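Local structure of halohydrin dehalogenase (Rhizobium radiobacter, 4IY1) at residues Tyr97-Phe109 with Thr144-Ala156. The protein catalyses the reversible dehalogenation of vicinal halohydrins to epoxides, with release of halide, and opens epoxides with nucleophiles such as cyanide. The protein carries 37 engineered substitutions. Numbering follows the deposited sequence.
Sequences YRDMVEALQIKPF and TYASARAGASALA. Engineered in segment 97-109: Asp-99 (natural residue Gly), Met-100 (natural residue Ala), Lys-107 (natural residue Arg). Engineered in segment 144-156: Ala-146 (natural residue Thr), Ser-153 (natural residue Cys), Ala-154 (natural residue Thr).
Ala-148 is a knob in the hole formed by Met-100, Val-101, Leu-104 and Gln-105, its CB 4.0 Å from Leu-104 CB. Around it the two helices run almost parallel, 9° apart, with axes approaching to 8.1 Å. Next to the knob, the Gln-105 chain, extended beyond CG, reaches across toward the backbone of 144-156; its CD rests 3.8 Å from Gly-151 CA, and its amide hydrogen-bonds to Gln-105 and Tyr-97 of the second subunit. Leu-104 divides its methyls: CD1 meets the Tyr-145 ring at CD2, 3.5 Å away, while CD2 sits over the centre of one face of the Arg-149 guanidinium. That group is held by Tyr-145 OH, 2.9 Å from Arg-149 NH2 and near the guanidinium plane, by Asp-80 O, and by a water bridging Arg-149 NH1 to Leu-104 O. Tyr-145 and Arg-149 are consistent with the Tyr-X-X-X-Arg motif of halohydrin dehalogenases, whose Rossmann-type fold resembles the short-chain dehydrogenases/reductases; here helices 94-122 and 143-163 flank the parallel sheet and pack against the second subunit. At the N-terminal end, Tyr-97 OH and Ser-147 OG share a 2.7 Å hydrogen bond in which either may donate. The engineered Met-100, bent at chi2 (65°), brings SD to the edge of the Tyr-145 ring in a Met-aromatic contact; the bend at chi3 places CE by Thr-144 OG1. Packing is sparser toward the C-terminal end: Pro-108 CG stands 4.3 Å from Ala-152 CB, and Leu-155 CD2 touches Phe-109 CB. Partly exposed Arg-98 and Glu-102 do not touch 144-156, but pair reciprocally with Glu-102 and Arg-98 of the second subunit.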
loop_
_atom_site.group_PDB
_atom_site.type_symbol
_atom_site.label_atom_id
_atom_site.label_comp_id
_atom_site.label_asym_id
_atom_site.label_seq_id
_atom_site.Cartn_x
_atom_site.Cartn_y
_atom_site.Cartn_z
ATOM N N TYR B 97 23.759 -8.816 6.454
ATOM C CA TYR B 97 22.455 -8.198 6.694
ATOM C C TYR B 97 22.533 -7.236 7.884
ATOM O O TYR B 97 22.068 -6.105 7.782
ATOM C CB TYR B 97 21.366 -9.255 6.883
ATOM C CG TYR B 97 19.933 -8.711 6.962
ATOM C CD1 TYR B 97 19.496 -7.669 6.130
ATOM C CD2 TYR B 97 19.006 -9.301 7.807
ATOM C CE1 TYR B 97 18.163 -7.233 6.144
ATOM C CE2 TYR B 97 17.674 -8.897 7.817
ATOM C CZ TYR B 97 17.261 -7.860 6.994
ATOM O OH TYR B 97 15.935 -7.453 7.071
ATOM N N ARG B 98 23.294 -7.609 8.920
ATOM C CA ARG B 98 23.494 -6.715 10.083
ATOM C C ARG B 98 24.124 -5.392 9.674
ATOM O O ARG B 98 23.609 -4.332 10.022
ATOM C CB ARG B 98 24.347 -7.371 11.191
ATOM C CG ARG B 98 23.617 -8.406 12.031
ATOM C CD ARG B 98 24.391 -8.811 13.310
ATOM N NE ARG B 98 23.751 -9.952 13.975
ATOM C CZ ARG B 98 24.071 -11.226 13.760
ATOM N NH1 ARG B 98 25.098 -11.538 12.986
ATOM N NH2 ARG B 98 23.313 -12.194 14.254
ATOM N N ASP B 99 25.154 -5.446 8.830
ATOM C CA ASP B 99 25.785 -4.221 8.328
ATOM C C ASP B 99 24.831 -3.388 7.454
ATOM O O ASP B 99 24.871 -2.160 7.489
ATOM C CB ASP B 99 27.062 -4.532 7.526
ATOM C CG ASP B 99 28.162 -5.166 8.371
ATOM O OD1 ASP B 99 28.133 -5.055 9.619
ATOM O OD2 ASP B 99 29.038 -5.830 7.774
ATOM N N MET B 100 24.083 -4.052 6.581
ATOM C CA MET B 100 23.033 -3.386 5.789
ATOM C C MET B 100 22.039 -2.652 6.715
ATOM O O MET B 100 21.852 -1.439 6.617
ATOM C CB MET B 100 22.315 -4.421 4.903
ATOM C CG MET B 100 21.401 -3.866 3.803
ATOM S SD MET B 100 22.281 -2.939 2.549
ATOM C CE MET B 100 22.754 -4.300 1.471
ATOM N N VAL B 101 21.484 -3.365 7.682
ATOM C CA VAL B 101 20.520 -2.749 8.600
ATOM C C VAL B 101 21.211 -1.617 9.411
ATOM O O VAL B 101 20.687 -0.505 9.555
ATOM C CB VAL B 101 19.888 -3.826 9.504
ATOM C CG1 VAL B 101 19.043 -3.187 10.591
ATOM C CG2 VAL B 101 19.032 -4.779 8.660
ATOM N N GLU B 102 22.441 -1.868 9.836
ATOM C CA GLU B 102 23.206 -0.831 10.494
ATOM C C GLU B 102 23.251 0.454 9.662
ATOM O O GLU B 102 22.870 1.526 10.148
ATOM C CB GLU B 102 24.609 -1.331 10.878
ATOM C CG GLU B 102 25.324 -0.380 11.837
ATOM C CD GLU B 102 24.652 -0.321 13.212
ATOM O OE1 GLU B 102 24.057 -1.336 13.638
ATOM O OE2 GLU B 102 24.708 0.740 13.873
ATOM N N ALA B 103 23.632 0.348 8.380
ATOM C CA ALA B 103 23.785 1.562 7.522
ATOM C C ALA B 103 22.440 2.216 7.167
ATOM O O ALA B 103 22.340 3.445 7.115
ATOM C CB ALA B 103 24.592 1.242 6.238
ATOM N N LEU B 104 21.412 1.407 6.884
ATOM C CA LEU B 104 20.203 1.968 6.252
ATOM C C LEU B 104 19.080 2.231 7.244
ATOM O O LEU B 104 18.166 2.995 6.960
ATOM C CB LEU B 104 19.692 1.059 5.127
ATOM C CG LEU B 104 20.698 0.888 3.972
ATOM C CD1 LEU B 104 20.095 0.070 2.841
ATOM C CD2 LEU B 104 21.170 2.264 3.473
ATOM N N GLN B 105 19.158 1.602 8.409
ATOM C CA GLN B 105 18.010 1.545 9.325
ATOM C C GLN B 105 18.366 2.028 10.708
ATOM O O GLN B 105 17.692 2.914 11.259
ATOM C CB GLN B 105 17.480 0.119 9.391
ATOM C CG GLN B 105 15.986 -0.003 9.451
ATOM C CD GLN B 105 15.554 -1.461 9.567
ATOM O OE1 GLN B 105 16.040 -2.307 8.831
ATOM N NE2 GLN B 105 14.642 -1.760 10.502
ATOM N N ILE B 106 19.418 1.457 11.291
ATOM C CA ILE B 106 19.878 1.930 12.643
ATOM C C ILE B 106 20.340 3.387 12.571
ATOM O O ILE B 106 20.085 4.208 13.478
ATOM C CB ILE B 106 21.019 1.063 13.206
ATOM C CG1 ILE B 106 20.680 -0.430 13.156
ATOM C CG2 ILE B 106 21.393 1.512 14.596
ATOM C CD1 ILE B 106 19.427 -0.840 13.904
ATOM N N LYS B 107 20.928 3.740 11.435
ATOM C CA LYS B 107 21.505 5.082 11.272
ATOM C C LYS B 107 20.444 6.165 11.347
ATOM O O LYS B 107 20.574 7.102 12.132
ATOM C CB LYS B 107 22.344 5.164 9.968
ATOM C CG LYS B 107 22.926 6.543 9.664
ATOM C CD LYS B 107 24.020 6.931 10.661
ATOM C CE LYS B 107 25.235 6.019 10.555
ATOM N NZ LYS B 107 26.089 6.220 11.741
ATOM N N PRO B 108 19.357 6.041 10.544
ATOM C CA PRO B 108 18.372 7.111 10.649
ATOM C C PRO B 108 17.713 7.170 12.042
ATOM O O PRO B 108 17.304 8.245 12.491
ATOM C CB PRO B 108 17.323 6.750 9.560
ATOM C CG PRO B 108 17.738 5.435 9.003
ATOM C CD PRO B 108 19.221 5.317 9.279
ATOM N N PHE B 109 17.461 6.007 12.633
ATOM C CA PHE B 109 16.882 5.967 13.988
ATOM C C PHE B 109 17.768 6.737 14.957
ATOM O O PHE B 109 17.298 7.590 15.687
ATOM C CB PHE B 109 16.728 4.532 14.456
ATOM C CG PHE B 109 16.246 4.403 15.892
ATOM C CD1 PHE B 109 17.147 4.354 16.934
ATOM C CD2 PHE B 109 14.894 4.309 16.181
ATOM C CE1 PHE B 109 16.712 4.328 18.265
ATOM C CE2 PHE B 109 14.455 4.161 17.486
ATOM C CZ PHE B 109 15.360 4.224 18.533
ATOM N N THR B 144 18.259 -8.026 1.168
ATOM C CA THR B 144 18.725 -7.302 2.341
ATOM C C THR B 144 18.484 -5.802 2.185
ATOM O O THR B 144 18.022 -5.135 3.117
ATOM C CB THR B 144 20.237 -7.530 2.589
ATOM O OG1 THR B 144 20.963 -7.190 1.410
ATOM C CG2 THR B 144 20.526 -8.990 2.951
ATOM N N TYR B 145 18.806 -5.267 1.009
ATOM C CA TYR B 145 18.635 -3.851 0.741
ATOM C C TYR B 145 17.159 -3.417 0.764
ATOM O O TYR B 145 16.822 -2.386 1.327
ATOM C CB TYR B 145 19.241 -3.501 -0.622
ATOM C CG TYR B 145 19.219 -2.014 -0.910
ATOM C CD1 TYR B 145 18.238 -1.458 -1.701
ATOM C CD2 TYR B 145 20.213 -1.184 -0.426
ATOM C CE1 TYR B 145 18.259 -0.106 -2.035
ATOM C CE2 TYR B 145 20.234 0.167 -0.722
ATOM C CZ TYR B 145 19.276 0.694 -1.565
ATOM O OH TYR B 145 19.245 2.062 -1.776
ATOM N N ALA B 146 16.292 -4.189 0.117
ATOM C CA ALA B 146 14.891 -3.780 -0.035
ATOM C C ALA B 146 14.310 -3.702 1.367
ATOM O O ALA B 146 13.526 -2.804 1.681
ATOM C CB ALA B 146 14.126 -4.810 -0.873
ATOM N N SER B 147 14.636 -4.701 2.183
ATOM C CA SER B 147 14.001 -4.846 3.486
ATOM C C SER B 147 14.465 -3.822 4.513
ATOM O O SER B 147 13.646 -3.232 5.206
ATOM C CB SER B 147 14.110 -6.285 3.999
ATOM O OG SER B 147 15.309 -6.493 4.679
ATOM N N ALA B 148 15.755 -3.504 4.518
ATOM C CA ALA B 148 16.259 -2.407 5.358
ATOM C C ALA B 148 15.726 -1.048 4.976
ATOM O O ALA B 148 15.386 -0.208 5.850
ATOM C CB ALA B 148 17.792 -2.399 5.387
ATOM N N ARG B 149 15.539 -0.829 3.675
ATOM C CA ARG B 149 14.958 0.432 3.260
ATOM C C ARG B 149 13.484 0.513 3.693
ATOM O O ARG B 149 12.965 1.599 3.906
ATOM C CB ARG B 149 15.085 0.639 1.725
ATOM C CG ARG B 149 16.517 0.819 1.225
ATOM C CD ARG B 149 17.094 2.182 1.658
ATOM N NE ARG B 149 18.298 2.541 0.920
ATOM C CZ ARG B 149 18.962 3.688 1.065
ATOM N NH1 ARG B 149 18.673 4.492 2.074
ATOM N NH2 ARG B 149 19.966 4.000 0.232
ATOM N N ALA B 150 12.779 -0.611 3.634
ATOM C CA ALA B 150 11.345 -0.647 4.028
ATOM C C ALA B 150 11.238 -0.399 5.552
ATOM O O ALA B 150 10.362 0.347 6.024
ATOM C CB ALA B 150 10.753 -2.015 3.692
ATOM N N GLY B 151 12.212 -0.929 6.280
ATOM C CA GLY B 151 12.391 -0.615 7.709
ATOM C C GLY B 151 12.477 0.878 7.959
ATOM O O GLY B 151 11.771 1.424 8.811
ATOM N N ALA B 152 13.252 1.573 7.135
ATOM C CA ALA B 152 13.488 3.008 7.364
ATOM C C ALA B 152 12.303 3.866 6.982
ATOM O O ALA B 152 11.969 4.831 7.686
ATOM C CB ALA B 152 14.740 3.465 6.643
ATOM N N SER B 153 11.614 3.491 5.900
ATOM C CA SER B 153 10.363 4.176 5.540
ATOM C C SER B 153 9.278 4.022 6.600
ATOM O O SER B 153 8.517 4.951 6.828
ATOM C CB SER B 153 9.828 3.719 4.189
ATOM O OG SER B 153 10.783 3.904 3.164
ATOM N N ALA B 154 9.087 2.788 7.074
ATOM C CA ALA B 154 8.126 2.482 8.134
ATOM C C ALA B 154 8.498 3.210 9.436
ATOM O O ALA B 154 7.631 3.704 10.174
ATOM C CB ALA B 154 8.094 0.969 8.377
ATOM N N LEU B 155 9.794 3.337 9.695
ATOM C CA LEU B 155 10.233 4.109 10.859
ATOM C C LEU B 155 9.822 5.570 10.751
ATOM O O LEU B 155 9.308 6.188 11.712
ATOM C CB LEU B 155 11.744 3.959 11.081
ATOM C CG LEU B 155 12.313 4.845 12.192
ATOM C CD1 LEU B 155 11.749 4.368 13.536
ATOM C CD2 LEU B 155 13.833 4.783 12.183
ATOM N N ALA B 156 9.890 6.095 9.540
ATOM C CA ALA B 156 9.472 7.473 9.314
ATOM C C ALA B 156 7.986 7.635 9.549
ATOM O O ALA B 156 7.523 8.666 10.057
ATOM C CB ALA B 156 9.826 7.925 7.886
HETATM O O HOH W 1 17.270 4.219 4.664
#